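Local coordinates for macrolide export ATP-binding/permease protein MacB (Actinobacillus actinomycetemcomitans, PDB 3FTJ), which is the periplasmic region of an inner-membrane ABC transporter that probably confers macrolide resistance as part of the tripartite MacAB-TdeA efflux system, at residues Q33-I37 and S171-I176. Numbering follows the deposited sequence.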
ATOM      1  N   GLN A  33      -0.177 -12.031  10.096  1.00 19.83           N
ATOM      2  CA  GLN A  33      -0.689 -11.745   8.760  1.00 19.44           C
ATOM      3  C   GLN A  33      -1.800 -12.700   8.336  1.00 23.95           C
ATOM      4  O   GLN A  33      -1.529 -13.851   8.008  1.00 25.31           O
ATOM      5  CB  GLN A  33       0.433 -11.850   7.737  1.00 22.18           C
ATOM      6  CG  GLN A  33       1.274 -10.629   7.602  1.00 22.26           C
ATOM      7  CD  GLN A  33       2.128 -10.673   6.353  1.00 24.45           C
ATOM      8  OE1 GLN A  33       2.762 -11.695   6.044  1.00 21.51           O
ATOM      9  NE2 GLN A  33       2.156  -9.562   5.629  1.00 24.12           N
ATOM     10  N   ASN A  34      -3.041 -12.220   8.312  1.00 21.25           N
ATOM     11  CA  ASN A  34      -4.151 -13.046   7.853  1.00 19.23           C
ATOM     12  C   ASN A  34      -4.780 -12.539   6.570  1.00 21.29           C
ATOM     13  O   ASN A  34      -5.483 -13.280   5.877  1.00 23.28           O
ATOM     14  CB  ASN A  34      -5.191 -13.223   8.956  1.00 19.59           C
ATOM     15  CG  ASN A  34      -4.802 -14.298   9.943  1.00 24.48           C
ATOM     16  OD1 ASN A  34      -4.872 -14.104  11.156  1.00 28.42           O
ATOM     17  ND2 ASN A  34      -4.384 -15.445   9.425  1.00 26.36           N
ATOM     18  N   LEU A  35      -4.515 -11.280   6.233  1.00 19.53           N
ATOM     19  CA  LEU A  35      -4.949 -10.761   4.940  1.00 20.78           C
ATOM     20  C   LEU A  35      -4.182 -11.480   3.830  1.00 20.18           C
ATOM     21  O   LEU A  35      -2.968 -11.652   3.927  1.00 20.13           O
ATOM     22  CB  LEU A  35      -4.718  -9.247   4.864  1.00 19.30           C
ATOM     23  CG  LEU A  35      -5.622  -8.417   5.785  1.00 19.25           C
ATOM     24  CD1 LEU A  35      -5.207  -6.953   5.811  1.00 19.77           C
ATOM     25  CD2 LEU A  35      -7.087  -8.556   5.350  1.00 22.62           C
ATOM     26  N   LYS A  36      -4.893 -11.897   2.784  1.00 19.13           N
ATOM     27  CA  LYS A  36      -4.297 -12.627   1.665  1.00 20.78           C
ATOM     28  C   LYS A  36      -4.654 -11.989   0.342  1.00 17.94           C
ATOM     29  O   LYS A  36      -5.664 -11.299   0.221  1.00 18.61           O
ATOM     30  CB  LYS A  36      -4.800 -14.074   1.614  1.00 21.19           C
ATOM     31  CG  LYS A  36      -4.935 -14.772   2.936  1.00 22.50           C
ATOM     32  CD  LYS A  36      -5.544 -16.132   2.722  1.00 24.65           C
ATOM     33  CE  LYS A  36      -5.685 -16.913   4.017  1.00 36.62           C
ATOM     34  NZ  LYS A  36      -6.034 -18.367   3.757  1.00 42.18           N
ATOM     35  N   ILE A  37      -3.840 -12.265  -0.666  1.00 18.76           N
ATOM     36  CA  ILE A  37      -4.121 -11.818  -2.026  1.00 20.44           C
ATOM     37  C   ILE A  37      -5.486 -12.315  -2.511  1.00 20.32           C
ATOM     38  O   ILE A  37      -6.188 -11.604  -3.234  1.00 21.77           O
ATOM     39  CB  ILE A  37      -3.009 -12.263  -2.999  1.00 19.79           C
ATOM     40  CG1 ILE A  37      -1.719 -11.499  -2.693  1.00 15.64           C
ATOM     41  CG2 ILE A  37      -3.429 -12.037  -4.444  1.00 23.86           C
ATOM     42  CD1 ILE A  37      -1.873  -9.991  -2.763  1.00 13.60           C
ATOM     43  N   SER A 171       1.491 -15.542   0.159  1.00 19.12           N
ATOM     44  CA  SER A 171       0.477 -14.696  -0.468  1.00 25.25           C
ATOM     45  C   SER A 171      -0.208 -13.803   0.567  1.00 21.71           C
ATOM     46  O   SER A 171      -1.252 -13.215   0.291  1.00 20.31           O
ATOM     47  CB  SER A 171      -0.578 -15.549  -1.194  1.00 25.75           C
ATOM     48  OG  SER A 171      -1.437 -16.197  -0.268  1.00 31.28           O
ATOM     49  N   ARG A 172       0.380 -13.710   1.756  1.00 18.78           N
ATOM     50  CA  ARG A 172      -0.191 -12.899   2.828  1.00 20.14           C
ATOM     51  C   ARG A 172       0.393 -11.498   2.863  1.00 19.69           C
ATOM     52  O   ARG A 172       1.550 -11.296   2.509  1.00 15.95           O
ATOM     53  CB  ARG A 172      -0.017 -13.599   4.172  1.00 19.41           C
ATOM     54  CG  ARG A 172      -1.010 -14.715   4.338  1.00 24.79           C
ATOM     55  CD  ARG A 172      -0.549 -15.768   5.309  1.00 27.80           C
ATOM     56  NE  ARG A 172      -1.402 -16.946   5.214  1.00 29.01           N
ATOM     57  CZ  ARG A 172      -2.398 -17.214   6.050  1.00 35.47           C
ATOM     58  NH1 ARG A 172      -2.659 -16.390   7.060  1.00 31.53           N
ATOM     59  NH2 ARG A 172      -3.128 -18.312   5.884  1.00 32.08           N
ATOM     60  N   ILE A 173      -0.417 -10.532   3.299  1.00 20.38           N
ATOM     61  CA  ILE A 173      -0.055  -9.125   3.179  1.00 17.65           C
ATOM     62  C   ILE A 173      -0.382  -8.302   4.422  1.00 15.58           C
ATOM     63  O   ILE A 173      -1.085  -8.764   5.316  1.00 18.50           O
ATOM     64  CB  ILE A 173      -0.753  -8.500   1.963  1.00 17.40           C
ATOM     65  CG1 ILE A 173      -2.269  -8.710   2.080  1.00 18.83           C
ATOM     66  CG2 ILE A 173      -0.205  -9.084   0.674  1.00 14.23           C
ATOM     67  CD1 ILE A 173      -3.034  -8.301   0.862  1.00 18.22           C
ATOM     68  N   GLY A 174       0.131  -7.078   4.459  1.00 13.11           N
ATOM     69  CA  GLY A 174       0.005  -6.221   5.621  1.00 16.48           C
ATOM     70  C   GLY A 174      -1.291  -5.440   5.654  1.00 19.38           C
ATOM     71  O   GLY A 174      -1.847  -5.192   6.730  1.00 18.38           O
ATOM     72  N   SER A 175      -1.773  -5.054   4.472  1.00 16.54           N
ATOM     73  CA  SER A 175      -3.043  -4.346   4.350  1.00 17.58           C
ATOM     74  C   SER A 175      -3.593  -4.353   2.919  1.00 17.99           C
ATOM     75  O   SER A 175      -2.908  -4.732   1.969  1.00 17.63           O
ATOM     76  CB  SER A 175      -2.901  -2.901   4.845  1.00 20.42           C
ATOM     77  OG  SER A 175      -2.040  -2.146   4.006  1.00 20.20           O
ATOM     78  N   ILE A 176      -4.840  -3.920   2.788  1.00 17.08           N
ATOM     79  CA  ILE A 176      -5.515  -3.799   1.508  1.00 18.72           C
ATOM     80  C   ILE A 176      -6.256  -2.474   1.484  1.00 20.57           C
ATOM     81  O   ILE A 176      -7.100  -2.211   2.342  1.00 20.58           O
ATOM     82  CB  ILE A 176      -6.577  -4.917   1.328  1.00 16.91           C
ATOM     83  CG1 ILE A 176      -5.922  -6.300   1.330  1.00 21.07           C
ATOM     84  CG2 ILE A 176      -7.378  -4.702   0.055  1.00 17.17           C
ATOM     85  CD1 ILE A 176      -6.913  -7.443   1.542  1.00 18.34           C
TER
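The Arg172 guanidinium has Lys36 CE over one face and, at its edge, the backbone carbonyl of Gln33 and the side-chain amide of Asn34. Arg172 NH1 gives Gln33 O a hydrogen bond of 2.9 Å in both the guanidinium and carbonyl planes, on an oxygen lone pair. The chain runs extended beside this oxygen, and the turn about CD-NE (chi4 -99°) brings NH1 onto it. Lys36 lies alongside and points the same way; its NZ ends 3.6 Å from Arg172 NH2, like charges that probably repel. The Gln33 side chain slides past Arg172 in the opposite direction, its amide turned 50° from the guanidinium, and lays NE2 3.1 Å from Ile173 C.

A single beta bridge pairs Lys36 with Arg172. Ile173 N donates to Leu35 O from above the carbonyl plane (2.9 Å), whereas Ile37 N meets Ser171 O almost head-on (2.9 Å). On the buried side, Ile173 CB points away, but CG1, between backbone N and carbonyl carbon (chi1 56°), turns back to pack against Leu35 CB at 3.7 Å. Its CG2 meets Ile37 CD1, crossing at about a right angle, and Leu35 CD2 touches Ile176 CD1.

The bridge ties the linker between helices 27-31 and 37-44 to the lead-in of strand 175-180 in the MacB-like periplasmic core domain. Lys36 holds the N-cap position of helix 37-44; Asp39 OD2 accepts from its backbone N. Pro54 of strand 49-64 touches Ile37 and Ile173, Leu35 packs on Asn20 of strand 15-20, and Tyr160 and Leu164 of helix 160-168 border Ile37.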